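Side-chain contacts in 2-hydroxychromene-2-carboxylate isomerase (Pseudomonas putida, PDB 2IMF), which catalyses the reversible glutathione-dependent isomerisation of 2-hydroxychromene-2-carboxylate to trans-o-hydroxybenzylidenepyruvate in the breakdown of naphthalene: residues Leu16-Leu21 with Ile32-Ile37; Ala102-Asn107 with Glu131-Asp136. All coordinates share one frame; numbering follows the deposited sequence. Where two conformers were deposited one is given.

Contact 1: residues Leu16-Leu21 with Ile32-Ile37. With PO4 (phosphate ion), chain D.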
ATOM      1  N   LEU A  16      -8.205  10.360  -3.221  1.00 12.93           N
ATOM      2  CA  LEU A  16      -9.038   9.167  -3.462  1.00 12.44           C
ATOM      3  C   LEU A  16      -9.827   8.805  -2.181  1.00 13.68           C
ATOM      4  O   LEU A  16     -11.041   8.547  -2.203  1.00 13.24           O
ATOM      5  CB  LEU A  16      -8.164   7.990  -3.798  1.00 13.54           C
ATOM      6  CG  LEU A  16      -7.506   8.083  -5.195  1.00 14.01           C
ATOM      7  CD1 LEU A  16      -6.480   6.975  -5.349  1.00 15.07           C
ATOM      8  CD2 LEU A  16      -8.595   7.984  -6.337  1.00 13.98           C
ATOM      9  N   ALA A  17      -9.149   8.735  -1.034  1.00 12.34           N
ATOM     10  CA  ALA A  17      -9.835   8.426   0.232  1.00 12.61           C
ATOM     11  C   ALA A  17     -10.919   9.418   0.550  1.00 13.94           C
ATOM     12  O   ALA A  17     -12.008   9.009   1.029  1.00 14.52           O
ATOM     13  CB  ALA A  17      -8.822   8.320   1.396  1.00 13.57           C
ATOM     14  N   ASN A  18     -10.669  10.706   0.347  1.00 13.52           N
ATOM     15  CA  ASN A  18     -11.718  11.658   0.630  1.00 13.35           C
ATOM     16  C   ASN A  18     -12.912  11.440  -0.247  1.00 14.51           C
ATOM     17  O   ASN A  18     -14.010  11.584   0.281  1.00 16.08           O
ATOM     18  CB  ASN A  18     -11.172  13.074   0.436  1.00 14.04           C
ATOM     19  CG  ASN A  18     -12.199  14.100   0.731  1.00 14.47           C
ATOM     20  OD1 ASN A  18     -12.667  14.179   1.856  1.00 16.27           O
ATOM     21  ND2 ASN A  18     -12.649  14.800  -0.304  1.00 14.64           N
ATOM     22  N   GLN A  19     -12.716  11.112  -1.513  1.00 14.43           N
ATOM     23  CA  GLN A  19     -13.890  10.872  -2.401  1.00 16.94           C
ATOM     24  C   GLN A  19     -14.721   9.721  -1.832  1.00 17.76           C
ATOM     25  O   GLN A  19     -15.963   9.813  -1.778  1.00 17.55           O
ATOM     26  CB  GLN A  19     -13.364  10.476  -3.812  0.70 16.12           C
ATOM     27  CG  GLN A  19     -14.405   9.877  -4.855  0.70 19.23           C
ATOM     28  CD  GLN A  19     -15.442  10.888  -5.271  0.70 24.21           C
ATOM     29  OE1 GLN A  19     -15.255  12.098  -5.153  0.70 22.75           O
ATOM     30  NE2 GLN A  19     -16.546  10.386  -5.790  0.70 23.74           N
ATOM     31  N   ARG A  20     -14.061   8.632  -1.409  1.00 16.34           N
ATOM     32  CA  ARG A  20     -14.816   7.450  -1.002  1.00 17.86           C
ATOM     33  C   ARG A  20     -15.442   7.744   0.327  1.00 17.80           C
ATOM     34  O   ARG A  20     -16.629   7.412   0.531  1.00 18.32           O
ATOM     35  CB  ARG A  20     -13.856   6.278  -0.917  1.00 17.70           C
ATOM     36  CG  ARG A  20     -14.401   5.006  -0.257  1.00 19.09           C
ATOM     37  CD  ARG A  20     -13.621   3.915  -0.852  1.00 20.14           C
ATOM     38  NE  ARG A  20     -13.970   2.557  -0.372  1.00 21.08           N
ATOM     39  CZ  ARG A  20     -13.403   1.455  -0.859  1.00 22.33           C
ATOM     40  NH1 ARG A  20     -12.426   1.497  -1.794  1.00 19.53           N
ATOM     41  NH2 ARG A  20     -13.733   0.294  -0.312  1.00 21.26           N
ATOM     42  N   LEU A  21     -14.756   8.387   1.273  1.00 14.49           N
ATOM     43  CA  LEU A  21     -15.355   8.761   2.547  1.00 16.56           C
ATOM     44  C   LEU A  21     -16.523   9.704   2.379  1.00 17.36           C
ATOM     45  O   LEU A  21     -17.509   9.572   3.119  1.00 18.58           O
ATOM     46  CB  LEU A  21     -14.343   9.366   3.505  1.00 14.46           C
ATOM     47  CG  LEU A  21     -13.311   8.335   3.956  1.00 14.15           C
ATOM     48  CD1 LEU A  21     -12.066   9.122   4.494  1.00 17.58           C
ATOM     49  CD2 LEU A  21     -13.941   7.475   5.108  1.00 15.56           C
ATOM     50  N   ILE A  32     -17.753  12.279   9.559  1.00 22.15           N
ATOM     51  CA  ILE A  32     -16.263  12.351   9.405  1.00 21.50           C
ATOM     52  C   ILE A  32     -15.745  13.503  10.214  1.00 20.97           C
ATOM     53  O   ILE A  32     -16.218  14.654  10.035  1.00 22.60           O
ATOM     54  CB  ILE A  32     -15.868  12.647   7.952  0.50 21.06           C
ATOM     55  CG1 ILE A  32     -16.373  11.550   7.006  0.50 18.82           C
ATOM     56  CG2 ILE A  32     -14.336  12.774   7.809  0.50 20.88           C
ATOM     57  CD1 ILE A  32     -15.723  10.206   7.292  0.50 22.60           C
ATOM     58  N   ARG A  33     -14.744  13.258  11.052  1.00 19.60           N
ATOM     59  CA  ARG A  33     -13.999  14.307  11.691  1.00 19.34           C
ATOM     60  C   ARG A  33     -12.701  14.550  10.865  1.00 18.00           C
ATOM     61  O   ARG A  33     -11.770  13.699  10.874  1.00 16.92           O
ATOM     62  CB  ARG A  33     -13.698  13.966  13.145  1.00 21.63           C
ATOM     63  CG  ARG A  33     -12.925  15.027  13.843  1.00 28.97           C
ATOM     64  CD  ARG A  33     -12.774  14.716  15.362  1.00 37.18           C
ATOM     65  NE  ARG A  33     -13.787  13.771  15.831  1.00 43.84           N
ATOM     66  CZ  ARG A  33     -13.587  12.806  16.739  1.00 44.56           C
ATOM     67  NH1 ARG A  33     -12.409  12.624  17.308  1.00 47.14           N
ATOM     68  NH2 ARG A  33     -14.572  12.000  17.067  1.00 47.10           N
ATOM     69  N   TYR A  34     -12.620  15.690  10.181  1.00 16.07           N
ATOM     70  CA  TYR A  34     -11.480  15.994   9.276  1.00 15.71           C
ATOM     71  C   TYR A  34     -10.307  16.613  10.003  1.00 15.45           C
ATOM     72  O   TYR A  34     -10.494  17.475  10.907  1.00 17.83           O
ATOM     73  CB  TYR A  34     -11.920  16.985   8.231  1.00 15.57           C
ATOM     74  CG  TYR A  34     -12.926  16.458   7.283  1.00 14.56           C
ATOM     75  CD1 TYR A  34     -14.292  16.574   7.601  1.00 17.11           C
ATOM     76  CD2 TYR A  34     -12.577  15.823   6.081  1.00 13.87           C
ATOM     77  CE1 TYR A  34     -15.276  16.104   6.734  1.00 18.31           C
ATOM     78  CE2 TYR A  34     -13.568  15.354   5.224  1.00 15.74           C
ATOM     79  CZ  TYR A  34     -14.921  15.476   5.582  1.00 17.42           C
ATOM     80  OH  TYR A  34     -15.879  15.027   4.725  1.00 19.41           O
ATOM     81  N   ASN A  35      -9.092  16.190   9.654  1.00 15.99           N
ATOM     82  CA  ASN A  35      -7.905  16.727  10.224  1.00 13.73           C
ATOM     83  C   ASN A  35      -6.869  16.967   9.114  1.00 13.04           C
ATOM     84  O   ASN A  35      -6.244  16.024   8.647  1.00 15.43           O
ATOM     85  CB  ASN A  35      -7.309  15.717  11.235  1.00 15.99           C
ATOM     86  CG  ASN A  35      -8.282  15.373  12.396  1.00 16.46           C
ATOM     87  OD1 ASN A  35      -8.397  16.120  13.373  1.00 23.45           O
ATOM     88  ND2 ASN A  35      -9.024  14.308  12.226  1.00 19.70           N
ATOM     89  N   ALA A  36      -6.614  18.236   8.793  1.00 14.24           N
ATOM     90  CA  ALA A  36      -5.548  18.579   7.815  1.00 14.09           C
ATOM     91  C   ALA A  36      -4.233  18.657   8.548  1.00 13.14           C
ATOM     92  O   ALA A  36      -4.114  19.412   9.537  1.00 14.50           O
ATOM     93  CB  ALA A  36      -5.833  19.906   7.103  1.00 15.58           C
ATOM     94  N   ILE A  37      -3.242  17.860   8.108  1.00 12.36           N
ATOM     95  CA  ILE A  37      -1.964  17.811   8.827  1.00 13.99           C
ATOM     96  C   ILE A  37      -0.790  17.842   7.879  1.00 14.86           C
ATOM     97  O   ILE A  37      -0.929  17.626   6.679  1.00 13.88           O
ATOM     98  CB  ILE A  37      -1.783  16.520   9.715  1.00 13.45           C
ATOM     99  CG1 ILE A  37      -1.956  15.242   8.837  1.00 13.41           C
ATOM    100  CG2 ILE A  37      -2.898  16.484  10.769  1.00 14.44           C
ATOM    101  CD1 ILE A  37      -1.585  13.933   9.616  1.00 14.00           C
TER
HETATM  102  P   PO4 D 308     -11.706  -2.074  -2.546  0.75 22.60           P
HETATM  103  O1  PO4 D 308     -11.597  -3.202  -3.589  0.75 28.18           O
HETATM  104  O2  PO4 D 308     -12.982  -2.282  -1.730  0.75 25.33           O
HETATM  105  O3  PO4 D 308     -10.415  -1.892  -1.783  0.75 28.11           O
HETATM  106  O4  PO4 D 308     -11.872  -0.905  -3.454  0.75 27.90           O
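Leu-21 and Ile-32 meet because each first torsion sets its gamma carbon beside the backbone N: CG of Leu-21 at chi1 -67°, CG1 of Ile-32 at -60°. Two methyls, Leu-21 CD2 and Ile-32 CD1, then close to 3.9 Å, the side chains crossing at about a right angle. The same Ile-32 methyl also lies 4.1 Å from Leu-21 CB, so it sits against both the base and one branch of the leucine.

One helical turn earlier, Asn-18 reaches the strand by a different route. Its side chain extends so that OD1 lies 3.7 Å from Tyr-34 CE2, at the edge of the ring and in its plane. The amide is tilted 61° from the ring, and the approach is packing of an oxygen against a C-H edge; ND2 spends its hydrogen bond on Asn-107 instead. Over one face of that ring lies Ile-32 CG2, 3.5 Å above its centre, so the isoleucine's two branches divide the work between helix and tyrosine.

Helix 12-28 is the connection of the beta-alpha-beta unit at the start of the thioredoxin fold, and strand 31-36 is its second strand, at one edge of the sheet. Phe-5 of the first strand also touches both Asn-18 and Leu-21.

Arg-20, whose chain is extended from CG to NE, grips a phosphate probably taken from the crystallisation liquor. NH1 donates to O4 and NH2 to O2, both bonds 3.0 Å long, with phosphorus in the guanidinium plane. Glu-188 takes NE in a salt bridge, and Tyr-74 OH bonds NH1.

Contact 2: residues Ala102-Asn107 with Glu131-Asp136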
ATOM      1  N   ALA A 102     -16.901  22.157   6.570  1.00 20.56           N
ATOM      2  CA  ALA A 102     -15.577  21.494   6.661  1.00 20.29           C
ATOM      3  C   ALA A 102     -15.496  20.489   5.534  1.00 20.98           C
ATOM      4  O   ALA A 102     -14.515  20.517   4.779  1.00 19.24           O
ATOM      5  CB  ALA A 102     -15.390  20.827   8.035  1.00 23.05           C
ATOM      6  N   ALA A 103     -16.487  19.631   5.324  1.00 18.51           N
ATOM      7  CA  ALA A 103     -16.474  18.717   4.236  1.00 19.88           C
ATOM      8  C   ALA A 103     -16.487  19.424   2.920  1.00 18.45           C
ATOM      9  O   ALA A 103     -15.861  18.993   1.942  1.00 20.04           O
ATOM     10  CB  ALA A 103     -17.711  17.799   4.329  1.00 20.58           C
ATOM     11  N   ALA A 104     -17.252  20.523   2.818  1.00 19.04           N
ATOM     12  CA  ALA A 104     -17.323  21.242   1.564  1.00 18.58           C
ATOM     13  C   ALA A 104     -15.945  21.824   1.195  1.00 16.01           C
ATOM     14  O   ALA A 104     -15.546  21.727   0.046  1.00 16.31           O
ATOM     15  CB  ALA A 104     -18.358  22.354   1.617  1.00 20.08           C
ATOM     16  N   TYR A 105     -15.279  22.406   2.183  1.00 15.38           N
ATOM     17  CA  TYR A 105     -13.905  22.935   1.931  1.00 14.38           C
ATOM     18  C   TYR A 105     -12.998  21.797   1.450  1.00 13.55           C
ATOM     19  O   TYR A 105     -12.330  21.905   0.420  1.00 14.15           O
ATOM     20  CB  TYR A 105     -13.316  23.572   3.147  1.00 14.03           C
ATOM     21  CG  TYR A 105     -11.919  24.138   2.980  1.00 12.49           C
ATOM     22  CD1 TYR A 105     -11.722  25.371   2.401  1.00 13.53           C
ATOM     23  CD2 TYR A 105     -10.853  23.352   3.283  1.00 14.93           C
ATOM     24  CE1 TYR A 105     -10.433  25.884   2.277  1.00 14.03           C
ATOM     25  CE2 TYR A 105      -9.579  23.812   3.169  1.00 13.47           C
ATOM     26  CZ  TYR A 105      -9.368  25.107   2.627  1.00 12.14           C
ATOM     27  OH  TYR A 105      -8.109  25.616   2.521  1.00 12.52           O
ATOM     28  N   VAL A 106     -12.966  20.688   2.170  1.00 14.19           N
ATOM     29  CA  VAL A 106     -12.060  19.604   1.817  1.00 13.97           C
ATOM     30  C   VAL A 106     -12.418  19.121   0.415  1.00 13.51           C
ATOM     31  O   VAL A 106     -11.502  18.864  -0.401  1.00 13.17           O
ATOM     32  CB  VAL A 106     -12.136  18.524   2.896  1.00 13.62           C
ATOM     33  CG1 VAL A 106     -11.369  17.293   2.435  1.00 14.21           C
ATOM     34  CG2 VAL A 106     -11.577  19.070   4.200  1.00 14.36           C
ATOM     35  N   ASN A 107     -13.715  18.945   0.082  1.00 13.15           N
ATOM     36  CA  ASN A 107     -14.076  18.504  -1.231  1.00 14.67           C
ATOM     37  C   ASN A 107     -13.683  19.471  -2.337  1.00 14.15           C
ATOM     38  O   ASN A 107     -13.148  19.078  -3.358  1.00 15.54           O
ATOM     39  CB  ASN A 107     -15.621  18.237  -1.267  1.00 14.38           C
ATOM     40  CG  ASN A 107     -16.052  17.021  -0.444  1.00 21.24           C
ATOM     41  OD1 ASN A 107     -15.249  16.141  -0.120  1.00 21.95           O
ATOM     42  ND2 ASN A 107     -17.336  16.990  -0.069  1.00 24.16           N
ATOM     43  N   GLU A 131     -15.094  31.968  -3.195  1.00 15.60           N
ATOM     44  CA  GLU A 131     -16.235  32.256  -4.037  1.00 17.04           C
ATOM     45  C   GLU A 131     -17.134  31.045  -4.017  1.00 19.36           C
ATOM     46  O   GLU A 131     -18.346  31.192  -3.871  1.00 19.76           O
ATOM     47  CB  GLU A 131     -15.757  32.484  -5.484  0.50 17.49           C
ATOM     48  CG  GLU A 131     -16.780  32.012  -6.584  0.50 24.06           C
ATOM     49  CD  GLU A 131     -17.651  33.090  -7.162  0.50 28.75           C
ATOM     50  OE1 GLU A 131     -17.109  34.138  -7.607  0.50 29.33           O
ATOM     51  OE2 GLU A 131     -18.880  32.859  -7.230  0.50 28.59           O
ATOM     52  N   LYS A 132     -16.574  29.854  -4.146  1.00 18.13           N
ATOM     53  CA  LYS A 132     -17.357  28.623  -4.127  1.00 19.47           C
ATOM     54  C   LYS A 132     -18.108  28.374  -2.827  1.00 19.84           C
ATOM     55  O   LYS A 132     -19.252  27.846  -2.848  1.00 20.64           O
ATOM     56  CB  LYS A 132     -16.404  27.434  -4.430  1.00 19.95           C
ATOM     57  CG  LYS A 132     -17.017  26.101  -4.447  1.00 26.57           C
ATOM     58  CD  LYS A 132     -18.019  25.926  -5.598  1.00 31.64           C
ATOM     59  CE  LYS A 132     -18.741  24.585  -5.435  1.00 31.42           C
ATOM     60  NZ  LYS A 132     -19.639  24.640  -4.217  1.00 34.66           N
ATOM     61  N   LEU A 133     -17.466  28.685  -1.717  1.00 16.81           N
ATOM     62  CA  LEU A 133     -18.008  28.380  -0.408  1.00 17.78           C
ATOM     63  C   LEU A 133     -18.862  29.498   0.159  1.00 18.40           C
ATOM     64  O   LEU A 133     -19.432  29.334   1.244  1.00 19.75           O
ATOM     65  CB  LEU A 133     -16.876  28.076   0.583  1.00 17.14           C
ATOM     66  CG  LEU A 133     -16.094  26.816   0.197  1.00 18.31           C
ATOM     67  CD1 LEU A 133     -15.098  26.611   1.215  1.00 17.41           C
ATOM     68  CD2 LEU A 133     -17.103  25.569   0.147  1.00 22.32           C
ATOM     69  N   GLY A 134     -18.892  30.657  -0.482  1.00 17.73           N
ATOM     70  CA  GLY A 134     -19.613  31.783   0.112  1.00 16.43           C
ATOM     71  C   GLY A 134     -18.890  32.460   1.242  1.00 18.80           C
ATOM     72  O   GLY A 134     -19.564  33.047   2.132  1.00 20.98           O
ATOM     73  N   TRP A 135     -17.548  32.449   1.242  1.00 16.73           N
ATOM     74  CA  TRP A 135     -16.746  33.059   2.237  1.00 15.58           C
ATOM     75  C   TRP A 135     -16.259  34.415   1.815  1.00 15.26           C
ATOM     76  O   TRP A 135     -16.338  34.770   0.637  1.00 17.26           O
ATOM     77  CB  TRP A 135     -15.518  32.195   2.494  1.00 16.28           C
ATOM     78  CG  TRP A 135     -15.795  30.909   3.189  1.00 16.49           C
ATOM     79  CD1 TRP A 135     -16.973  30.490   3.791  1.00 19.18           C
ATOM     80  CD2 TRP A 135     -14.828  29.879   3.454  1.00 17.28           C
ATOM     81  NE1 TRP A 135     -16.769  29.246   4.360  1.00 18.44           N
ATOM     82  CE2 TRP A 135     -15.456  28.873   4.188  1.00 16.56           C
ATOM     83  CE3 TRP A 135     -13.478  29.732   3.145  1.00 16.44           C
ATOM     84  CZ2 TRP A 135     -14.798  27.681   4.601  1.00 17.69           C
ATOM     85  CZ3 TRP A 135     -12.817  28.556   3.546  1.00 16.28           C
ATOM     86  CH2 TRP A 135     -13.470  27.569   4.294  1.00 18.31           C
ATOM     87  N   ASP A 136     -15.863  35.230   2.788  1.00 14.54           N
ATOM     88  CA  ASP A 136     -15.261  36.527   2.566  1.00 15.55           C
ATOM     89  C   ASP A 136     -13.788  36.355   2.214  1.00 16.88           C
ATOM     90  O   ASP A 136     -12.965  35.904   3.005  1.00 15.21           O
ATOM     91  CB  ASP A 136     -15.465  37.330   3.863  1.00 15.90           C
ATOM     92  CG  ASP A 136     -14.953  38.756   3.772  1.00 17.09           C
ATOM     93  OD1 ASP A 136     -13.747  39.062   3.535  1.00 18.42           O
ATOM     94  OD2 ASP A 136     -15.840  39.626   3.969  1.00 23.24           O
TER
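Tyr-105 leaves its helix with CB 4.0 Å from Leu-133 CD1, and from there out the side chain runs along Leu-133 and then the indole. Tyr-105 CG comes next, 4.0 Å from Trp-135 CH2. The closest approach follows at Tyr-105 CD1, which lies only 3.4 Å from Trp-135 CH2. Tyr-105 CE1, further out, has passed along the indole and lies 3.8 Å from Trp-135 CZ3. At the tip, OH hydrogen-bonds the backbone O of Met-89, so the polar end of this buried residue is satisfied. The torsion behind this path puts CG opposite the backbone N (chi1 -180°).

The tyrosine ring and the six-membered ring of Trp-135 are tilted only 17° from each other but slid well apart, with centroids separated by 5.5 Å, so they barely overlap. Both segments belong to the helical part of this DsbA-like, kappa-class fold, in the long run of helices between strands 31-36 and 170-173. Helix 125-133 ends here in a Schellman motif: Gly-134 turns to positive phi, and the chain swings Trp-135 back towards helix 99-115. Asp-136 is already the N-cap of helix 137-145, its OD1 taking the N-H of Ala-139.

Leu-133 fills the angle between the aromatic pair and the helix. Leu-133 CD1 lies at the edge of the tyrosine ring, in its plane, and 3.5 Å above the indole plane of Trp-135, offset toward the rim. Leu-133 CD2 packs on Ala-104 CB at 3.8 Å. Trp-135 NE1 hydrogen-bonds a 3-cyclohexyl-1-propylsulfonic acid molecule, probably from the crystallisation liquor.

How the contacts relate
Contact 1 lies near the centre of the chain and all its touching residues are buried; contact 2, only partly covered, lies about 15 Å from the chain centre, against 4 Å for contact 1 (both measured from the contact centres). They hold different elements: one packs a helix on the sheet of the thioredoxin fold, the other one helix on the end of another. Inside, methyls meet and an amide oxygen lies at the edge of a tyrosine; outside, two near-parallel but offset rings and a leucine meet, with Ala-104. Helix 99-115 bridges them. Asn-18 also ties helix 12-28 to it, while Ala-103 and Val-106 pack on Tyr-34, so opposing sides of the helix serve sheet and neighbouring helix.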